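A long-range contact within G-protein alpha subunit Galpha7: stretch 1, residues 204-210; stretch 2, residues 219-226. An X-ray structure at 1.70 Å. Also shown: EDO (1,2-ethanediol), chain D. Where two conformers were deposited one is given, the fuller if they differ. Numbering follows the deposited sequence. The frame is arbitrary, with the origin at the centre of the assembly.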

# COMPACT_ATOMS: atom_id res chain seq x y z
N CYS A 204 -0.01 -6.79 6.29
CA CYS A 204 0.34 -7.66 5.17
C CYS A 204 -0.74 -7.53 4.11
O CYS A 204 -1.92 -7.40 4.44
CB CYS A 204 0.44 -9.12 5.58
SG CYS A 204 1.85 -9.45 6.67
N SER A 205 -0.32 -7.59 2.85
CA SER A 205 -1.29 -7.51 1.76
C SER A 205 -1.96 -8.86 1.52
O SER A 205 -1.28 -9.87 1.31
CB SER A 205 -0.60 -7.04 0.48
OG SER A 205 -1.48 -7.17 -0.63
N LEU A 206 -3.30 -8.87 1.54
CA LEU A 206 -4.04 -10.06 1.13
C LEU A 206 -3.99 -10.24 -0.38
O LEU A 206 -4.10 -11.37 -0.88
CB LEU A 206 -5.48 -9.93 1.59
CG LEU A 206 -6.38 -11.14 1.82
CD1 LEU A 206 -5.71 -12.14 2.75
CD2 LEU A 206 -7.70 -10.66 2.40
N SER A 207 -3.85 -9.16 -1.13
CA SER A 207 -4.01 -9.24 -2.57
C SER A 207 -2.75 -9.68 -3.29
O SER A 207 -2.82 -9.93 -4.51
CB SER A 207 -4.47 -7.89 -3.13
OG SER A 207 -3.52 -6.88 -2.82
N GLU A 208 -1.61 -9.78 -2.59
CA GLU A 208 -0.32 -10.07 -3.23
C GLU A 208 -0.10 -11.56 -3.48
O GLU A 208 1.01 -11.94 -3.87
CB GLU A 208 0.84 -9.51 -2.40
CG GLU A 208 1.07 -10.25 -1.09
CD GLU A 208 2.19 -9.65 -0.25
OE1 GLU A 208 2.77 -8.61 -0.64
OE2 GLU A 208 2.51 -10.26 0.80
N PHE A 209 -1.13 -12.40 -3.29
CA PHE A 209 -0.94 -13.84 -3.41
C PHE A 209 -0.51 -14.26 -4.82
O PHE A 209 0.07 -15.34 -4.97
CB PHE A 209 -2.23 -14.59 -3.02
CG PHE A 209 -3.36 -14.45 -4.00
CD1 PHE A 209 -4.30 -13.44 -3.85
CD2 PHE A 209 -3.51 -15.35 -5.07
CE1 PHE A 209 -5.36 -13.31 -4.74
CE2 PHE A 209 -4.57 -15.23 -5.96
CZ PHE A 209 -5.50 -14.22 -5.80
N ASP A 210 -0.78 -13.45 -5.83
CA ASP A 210 -0.47 -13.82 -7.21
C ASP A 210 0.59 -12.90 -7.81
O ASP A 210 0.69 -12.80 -9.04
CB ASP A 210 -1.74 -13.85 -8.08
CG ASP A 210 -2.42 -12.49 -8.19
OD1 ASP A 210 -1.93 -11.51 -7.61
OD2 ASP A 210 -3.47 -12.39 -8.88
N THR A 219 10.32 -15.23 -6.76
CA THR A 219 9.76 -15.38 -5.41
C THR A 219 8.37 -14.77 -5.34
O THR A 219 8.15 -13.64 -5.79
CB THR A 219 10.68 -14.72 -4.38
OG1 THR A 219 11.99 -15.29 -4.47
CG2 THR A 219 10.14 -14.94 -2.96
N ASN A 220 7.42 -15.53 -4.79
CA ASN A 220 6.06 -15.05 -4.62
C ASN A 220 5.98 -14.10 -3.43
O ASN A 220 6.55 -14.37 -2.37
CB ASN A 220 5.12 -16.24 -4.42
CG ASN A 220 3.71 -15.81 -4.12
OD1 ASN A 220 3.31 -15.68 -2.97
ND2 ASN A 220 2.92 -15.60 -5.18
N ARG A 221 5.23 -13.00 -3.60
CA ARG A 221 5.17 -11.97 -2.55
C ARG A 221 4.56 -12.51 -1.26
O ARG A 221 5.04 -12.18 -0.16
CB ARG A 221 4.37 -10.76 -3.02
CG ARG A 221 5.11 -9.88 -4.02
CD ARG A 221 4.45 -8.50 -4.13
NE ARG A 221 5.12 -7.68 -5.15
CZ ARG A 221 4.89 -6.39 -5.34
NH1 ARG A 221 4.01 -5.76 -4.57
NH2 ARG A 221 5.55 -5.73 -6.29
N MET A 222 3.47 -13.27 -1.36
CA MET A 222 2.83 -13.74 -0.14
C MET A 222 3.67 -14.80 0.56
O MET A 222 3.74 -14.82 1.79
CB MET A 222 1.43 -14.28 -0.45
CG MET A 222 0.67 -14.67 0.81
SD MET A 222 -1.08 -15.01 0.53
CE MET A 222 -1.72 -13.34 0.43
N LYS A 223 4.34 -15.67 -0.21
CA LYS A 223 5.24 -16.63 0.42
C LYS A 223 6.37 -15.92 1.15
O LYS A 223 6.76 -16.33 2.25
CB LYS A 223 5.80 -17.61 -0.62
CG LYS A 223 4.72 -18.54 -1.14
CD LYS A 223 5.27 -19.57 -2.10
CE LYS A 223 4.14 -20.47 -2.56
NZ LYS A 223 4.62 -21.46 -3.55
N GLU A 224 6.88 -14.83 0.57
CA GLU A 224 7.95 -14.10 1.23
C GLU A 224 7.42 -13.40 2.48
O GLU A 224 8.09 -13.41 3.52
CB GLU A 224 8.58 -13.11 0.25
CG GLU A 224 9.65 -12.20 0.83
CD GLU A 224 10.93 -12.94 1.20
OE1 GLU A 224 11.11 -14.10 0.76
OE2 GLU A 224 11.75 -12.35 1.94
N SER A 225 6.23 -12.81 2.39
CA SER A 225 5.66 -12.12 3.55
C SER A 225 5.37 -13.09 4.68
O SER A 225 5.60 -12.77 5.85
CB SER A 225 4.38 -11.38 3.15
OG SER A 225 4.64 -10.35 2.21
N LEU A 226 4.86 -14.29 4.36
CA LEU A 226 4.67 -15.30 5.39
C LEU A 226 5.99 -15.66 6.07
O LEU A 226 6.05 -15.79 7.30
CB LEU A 226 4.05 -16.56 4.79
CG LEU A 226 2.55 -16.50 4.54
CD1 LEU A 226 2.19 -17.58 3.51
CD2 LEU A 226 1.79 -16.72 5.86
C1 EDO D . 4.36 -2.01 -6.50
O1 EDO D . 4.87 -2.92 -5.52
C2 EDO D . 5.07 -2.25 -7.83
O2 EDO D . 4.79 -3.59 -8.26
O HOH W 1 2.46 -6.39 -2.06
O HOH W 2 5.19 -7.66 0.20

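The contact between these two stretches is a small, largely polar docking of a loop against the first turns of a helix, fixed by two direct hydrogen bonds and filled in by one methionine side chain. It illustrates a general principle: a single side chain at a helix N-terminus can serve its own helix and a neighbouring segment at once.

Asn 220, at the N-cap position, does exactly this. Asn 220 OD1 accepts from the backbone N of Lys 223 at 2.9 Å, a capping bond that satisfies an amide left without a partner in the first turn. The NH2 at the other end of the same carboxamide is free to donate, and Asn 220 ND2 reaches the carbonyl O of Phe 209 at 2.9 Å with a nearly straight angle of 162°. The cap thus ties the helix start to the loop backbone, close to where Phe 209 and Met 222 bring their CA atoms within 5.0 Å.

The second bond lies further along the helix. Glu 208 points toward it, and Ser 225 OG donates to Glu 208 OE2 at a short 2.6 Å. The other carboxylate oxygen is served by solvent: water 1 links Glu 208 OE1 (2.7 Å from the water O) to Arg 221 NH1 (3.0 Å from it). The Arg 221 guanidinium therefore reaches the carboxylate through water, although the two residues also touch directly: Glu 208 OE1 is 3.6 Å from Arg 221 CB. The guanidinium, led away from the loop, also binds the ethanediol, with Arg 221 NH2 3.0 Å from EDO O1.

Met 222 supplies the apolar part. Met 222 CE lies 3.7 Å from Phe 209 CB, although the phenylalanine points away overall, and Met 222 CE also sits 3.4 Å from Leu 206 O and 3.6 Å from Ser 205 O. The methionine thus packs against the backbone of the first stretch as well as against a side chain.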